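Local coordinates for protein superoxide dismutase [Mn/Fe] (PDB 3AK2) that catalyses the dismutation of superoxide to oxygen and hydrogen peroxide, and is cambialistic, working with either manganese or iron, at residues L12-N17 and M86-K91; E141-Q146 and A156-I161. One frame throughout, in Å; residues are numbered along the deposited sequence.

Contact 1: residues L12-N17 and M86-K91; sequences LPYNYN and MAPPGK. With EDO (1,2-ethanediol), chain G.
The edge of the Tyr14 ring faces the backbone of Met86: the carbonyl oxygen Met86 O sits near the ring plane, 3.3 Å from Tyr14 CE2. Pro13 CD covers one face of this ring, 3.6 Å above the plane and toward the rim, while Pro88 CD approaches obliquely, 4.1 Å from Tyr14 CD2. The second flat group, the Tyr16 ring, has an ethanediol molecule over one face, with EDO C2 3.6 Å above the ring centre. This is a loop-to-loop contact at the alpha-hairpin domain of an iron/manganese superoxide dismutase, joining the segment ahead of the long helix 25-54 to the one that follows helix 62-82. Tyr14 carries it. Its CG lies between the backbone N and the carbonyl carbon (chi1 35°), which swings the ring toward 86-91. The phenol oxygen hydrogen-bonds Trp83 O and lies among Met86 carbons, its OH 3.6 Å from Met86 CE. The Met86 chain is extended about chi2 and bent about chi3 (-67°), which brings its methyl toward the phenol. Ala87 takes less part; its backbone is hydrogen-bonded to that of Val189. The side chain of Met86 lies about 9 Å from the manganese ion, close to the active site but not in the metal's coordination shell. Tyr16 does not touch 86-91; its OH is hydrogen-bonded to His32 ND1 of helix 25-54. With a leucine in place of Tyr16, His32 ND1 would probably lose its phenol partner and the ethanediol the flat surface it rests on. The diol, probably from the crystallisation liquor, is also held by the backbone, Leu12 N donating to EDO O1 at 2.8 Å with an N-H...O angle of 149°.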
# COMPACT_ATOMS: atom_id res chain seq x y z
N LEU A 12 -14.26 -15.90 22.36
CA LEU A 12 -14.58 -16.81 21.26
C LEU A 12 -15.94 -17.45 21.50
O LEU A 12 -16.39 -17.53 22.65
CB LEU A 12 -13.50 -17.89 21.10
CG LEU A 12 -12.08 -17.45 20.77
CD1 LEU A 12 -11.21 -18.66 20.55
CD2 LEU A 12 -12.05 -16.55 19.54
N PRO A 13 -16.62 -17.90 20.43
CA PRO A 13 -17.89 -18.62 20.57
C PRO A 13 -17.73 -20.08 21.01
O PRO A 13 -18.72 -20.79 21.15
CB PRO A 13 -18.49 -18.56 19.16
CG PRO A 13 -17.60 -17.65 18.35
CD PRO A 13 -16.26 -17.72 19.01
N TYR A 14 -16.48 -20.51 21.22
CA TYR A 14 -16.14 -21.90 21.51
C TYR A 14 -14.79 -21.89 22.22
O TYR A 14 -14.11 -20.85 22.25
CB TYR A 14 -16.05 -22.72 20.21
CG TYR A 14 -15.49 -21.90 19.06
CD1 TYR A 14 -14.13 -21.58 19.01
CD2 TYR A 14 -16.32 -21.42 18.06
CE1 TYR A 14 -13.61 -20.80 17.98
CE2 TYR A 14 -15.81 -20.64 17.02
CZ TYR A 14 -14.46 -20.34 16.99
OH TYR A 14 -13.95 -19.56 15.98
N ASN A 15 -14.40 -23.02 22.79
CA ASN A 15 -13.10 -23.14 23.45
C ASN A 15 -11.94 -23.14 22.46
O ASN A 15 -12.14 -23.37 21.26
CB ASN A 15 -13.06 -24.40 24.34
CG ASN A 15 -13.83 -24.23 25.65
OD1 ASN A 15 -14.06 -25.21 26.37
ND2 ASN A 15 -14.21 -23.00 25.98
N TYR A 16 -10.73 -22.89 22.95
CA TYR A 16 -9.55 -22.79 22.09
C TYR A 16 -9.25 -24.06 21.29
O TYR A 16 -8.73 -23.98 20.18
CB TYR A 16 -8.32 -22.36 22.88
CG TYR A 16 -8.37 -20.92 23.38
CD1 TYR A 16 -8.58 -19.86 22.50
CD2 TYR A 16 -8.19 -20.63 24.73
CE1 TYR A 16 -8.62 -18.54 22.95
CE2 TYR A 16 -8.23 -19.31 25.19
CZ TYR A 16 -8.44 -18.27 24.29
OH TYR A 16 -8.49 -16.98 24.74
N ASN A 17 -9.58 -25.23 21.84
CA ASN A 17 -9.33 -26.50 21.14
C ASN A 17 -10.52 -27.00 20.31
O ASN A 17 -10.48 -28.11 19.76
CB ASN A 17 -8.86 -27.58 22.13
CG ASN A 17 -9.95 -28.05 23.08
OD1 ASN A 17 -11.07 -27.53 23.09
ND2 ASN A 17 -9.63 -29.06 23.88
N MET A 86 -16.64 -19.31 12.12
CA MET A 86 -16.23 -20.71 12.30
C MET A 86 -17.03 -21.35 13.42
O MET A 86 -17.63 -20.66 14.24
CB MET A 86 -14.73 -20.80 12.58
CG MET A 86 -13.87 -20.26 11.45
SD MET A 86 -12.09 -20.41 11.72
CE MET A 86 -11.83 -19.27 13.09
N ALA A 87 -17.03 -22.68 13.44
CA ALA A 87 -17.70 -23.45 14.48
C ALA A 87 -17.06 -24.83 14.55
O ALA A 87 -16.47 -25.28 13.56
CB ALA A 87 -19.20 -23.57 14.17
N PRO A 88 -17.16 -25.50 15.71
CA PRO A 88 -16.61 -26.85 15.83
C PRO A 88 -17.15 -27.75 14.72
O PRO A 88 -18.33 -27.63 14.36
CB PRO A 88 -17.11 -27.32 17.19
CG PRO A 88 -17.31 -26.08 17.97
CD PRO A 88 -17.78 -25.06 16.97
N PRO A 89 -16.30 -28.64 14.16
CA PRO A 89 -16.72 -29.51 13.06
C PRO A 89 -18.05 -30.21 13.39
O PRO A 89 -18.22 -30.73 14.49
CB PRO A 89 -15.59 -30.54 12.96
CG PRO A 89 -14.40 -29.86 13.56
CD PRO A 89 -14.89 -28.86 14.55
N GLY A 90 -18.98 -30.21 12.43
CA GLY A 90 -20.35 -30.67 12.68
C GLY A 90 -21.32 -29.53 12.47
O GLY A 90 -22.00 -29.47 11.44
N LYS A 91 -21.39 -28.62 13.44
CA LYS A 91 -22.04 -27.33 13.22
C LYS A 91 -21.27 -26.57 12.15
O LYS A 91 -21.85 -25.87 11.32
CB LYS A 91 -22.11 -26.51 14.52
CG LYS A 91 -22.80 -25.16 14.34
CD LYS A 91 -22.73 -24.30 15.59
CE LYS A 91 -23.28 -22.91 15.30
NZ LYS A 91 -23.33 -22.06 16.52
C1 EDO G . -11.74 -17.75 24.62
O1 EDO G . -12.97 -17.02 24.64
C2 EDO G . -12.02 -19.24 24.57
O2 EDO G . -12.35 -19.68 25.89

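Contact 2: residues E141-Q146 and A156-I161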
# COMPACT_ATOMS: atom_id res chain seq x y z
N GLU A 141 -25.74 -8.11 -4.29
CA GLU A 141 -25.13 -9.34 -4.75
C GLU A 141 -23.85 -9.62 -3.97
O GLU A 141 -23.29 -8.72 -3.33
CB GLU A 141 -24.73 -9.23 -6.22
CG GLU A 141 -25.87 -9.13 -7.20
CD GLU A 141 -25.43 -9.39 -8.63
OE1 GLU A 141 -24.24 -9.16 -8.95
OE2 GLU A 141 -26.28 -9.82 -9.43
N LEU A 142 -23.38 -10.86 -4.04
CA LEU A 142 -22.10 -11.25 -3.46
C LEU A 142 -20.93 -10.84 -4.34
O LEU A 142 -21.03 -10.80 -5.57
CB LEU A 142 -22.06 -12.76 -3.23
CG LEU A 142 -23.13 -13.35 -2.30
CD1 LEU A 142 -23.03 -14.86 -2.27
CD2 LEU A 142 -23.02 -12.78 -0.90
N ARG A 143 -19.81 -10.53 -3.68
CA ARG A 143 -18.55 -10.25 -4.35
C ARG A 143 -17.44 -10.90 -3.54
O ARG A 143 -17.51 -10.95 -2.31
CB ARG A 143 -18.30 -8.73 -4.42
CG ARG A 143 -19.31 -7.91 -5.22
CD ARG A 143 -19.12 -8.11 -6.72
NE ARG A 143 -20.03 -7.29 -7.52
CZ ARG A 143 -21.19 -7.71 -8.01
NH1 ARG A 143 -21.93 -6.89 -8.74
NH2 ARG A 143 -21.62 -8.94 -7.77
N ILE A 144 -16.42 -11.40 -4.22
CA ILE A 144 -15.22 -11.90 -3.55
C ILE A 144 -14.07 -10.93 -3.79
O ILE A 144 -13.91 -10.42 -4.91
CB ILE A 144 -14.83 -13.34 -4.01
CG1 ILE A 144 -15.95 -14.33 -3.66
CG2 ILE A 144 -13.50 -13.79 -3.38
CD1 ILE A 144 -15.79 -15.72 -4.27
N LEU A 145 -13.29 -10.67 -2.75
CA LEU A 145 -12.07 -9.88 -2.89
C LEU A 145 -11.01 -10.31 -1.88
O LEU A 145 -11.28 -11.11 -0.97
CB LEU A 145 -12.34 -8.37 -2.79
CG LEU A 145 -12.65 -7.75 -1.42
CD1 LEU A 145 -12.38 -6.25 -1.44
CD2 LEU A 145 -14.08 -8.04 -0.95
N GLN A 146 -9.79 -9.79 -2.06
CA GLN A 146 -8.72 -9.94 -1.08
C GLN A 146 -8.54 -8.65 -0.31
O GLN A 146 -8.80 -7.54 -0.83
CB GLN A 146 -7.39 -10.23 -1.76
CG GLN A 146 -7.33 -11.53 -2.52
CD GLN A 146 -6.02 -11.67 -3.28
OE1 GLN A 146 -5.38 -10.68 -3.62
NE2 GLN A 146 -5.63 -12.91 -3.55
N ALA A 156 -15.06 0.81 0.72
CA ALA A 156 -16.31 1.21 1.33
C ALA A 156 -17.44 0.35 0.77
O ALA A 156 -17.31 -0.27 -0.29
CB ALA A 156 -16.58 2.67 1.05
N GLY A 157 -18.55 0.30 1.51
CA GLY A 157 -19.78 -0.34 1.04
C GLY A 157 -19.86 -1.83 1.28
O GLY A 157 -20.72 -2.30 2.02
N LEU A 158 -18.96 -2.57 0.64
CA LEU A 158 -18.94 -4.03 0.75
C LEU A 158 -18.97 -4.48 2.20
O LEU A 158 -18.16 -4.03 3.02
CB LEU A 158 -17.70 -4.60 0.06
CG LEU A 158 -17.53 -4.29 -1.43
CD1 LEU A 158 -16.26 -4.95 -1.94
CD2 LEU A 158 -18.73 -4.73 -2.24
N VAL A 159 -19.90 -5.38 2.51
CA VAL A 159 -20.09 -5.88 3.86
C VAL A 159 -19.54 -7.31 3.94
O VAL A 159 -20.15 -8.21 3.36
CB VAL A 159 -21.59 -5.92 4.23
CG1 VAL A 159 -21.78 -6.48 5.64
CG2 VAL A 159 -22.21 -4.53 4.10
N PRO A 160 -18.40 -7.52 4.62
CA PRO A 160 -17.91 -8.89 4.76
C PRO A 160 -18.89 -9.78 5.51
O PRO A 160 -19.34 -9.42 6.61
CB PRO A 160 -16.61 -8.72 5.57
CG PRO A 160 -16.21 -7.31 5.37
CD PRO A 160 -17.51 -6.55 5.29
N ILE A 161 -19.24 -10.91 4.91
CA ILE A 161 -20.10 -11.90 5.58
C ILE A 161 -19.37 -13.20 5.90
O ILE A 161 -19.80 -13.96 6.78
CB ILE A 161 -21.43 -12.17 4.81
CG1 ILE A 161 -21.18 -12.81 3.44
CG2 ILE A 161 -22.25 -10.88 4.69
CD1 ILE A 161 -22.44 -13.36 2.76
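Leu145 tucks its CG over its own backbone (chi1 74°), and this turn sends its methyls toward Leu158. The two leucines therefore meet tip to tip, Leu145 CD2 3.9 Å from Leu158 CD1. Ile161 folds its CG1 branch over the main chain in a similar way (chi1 64°), and its CD1 comes within 3.8 Å of Leu142 CD2, the two side chains crossing at about a right angle. These pairs lie on opposite faces of the three-stranded antiparallel sheet of the C-terminal domain. Strands 141-148 and 159-165 are its outer members, and 129-136 runs between them, hydrogen-bonded to both, so the contact spans the middle strand by side chains alone. Leu133 packs beneath Leu142 on one face, Val132 and Ala134 beneath the two leucines on the other.

Arg143 adds a looser touch, its CG 4.4 Å from Leu158 CD2, before the side chain turns away along its own strand. Its guanidinium grips Glu141 end-on, NH1 and NH2 both converging on one oxygen: Arg143 NH2 is 2.9 Å from Glu141 OE1, in the guanidinium plane and on the anti lone pair. The same nitrogen reaches Leu142 O at 2.9 Å from above the carbonyl plane. In a neighbouring subunit, Lys5 N donates to Glu141 OE1, Tyr7 OH is hydrogen-bonded to Arg143 NE, and Tyr73 packs on Leu158. These several bonds fix the guanidinium's rotation and would probably favour a charged carboxylate. The chemistry is thus divided: buried methyls join the outer strands without directional bonds, whereas Glu141 and Arg143 are bonded to each other and to the second subunit.

Contact 2 is the core contact, with every touching residue buried, whereas contact 1 is partly buried and lies farther from the chain's centre. They share no segment: 12-17 and 86-91 are loops flanking the helical hairpin, while 141-146 lies on one outer strand of the sheet and 156-161 is a loop leading into the other. Their centres are 24 Å apart, on opposite sides of the chain's centre, and they do not touch. The chemistry follows the place: an aromatic ring meets a carbonyl oxygen, a methionine side chain and one proline between the loops, aliphatic methyls join the strands. Contact 2 borders a neighbouring subunit, but no other protein chain of the assembly touches the segments of contact 1.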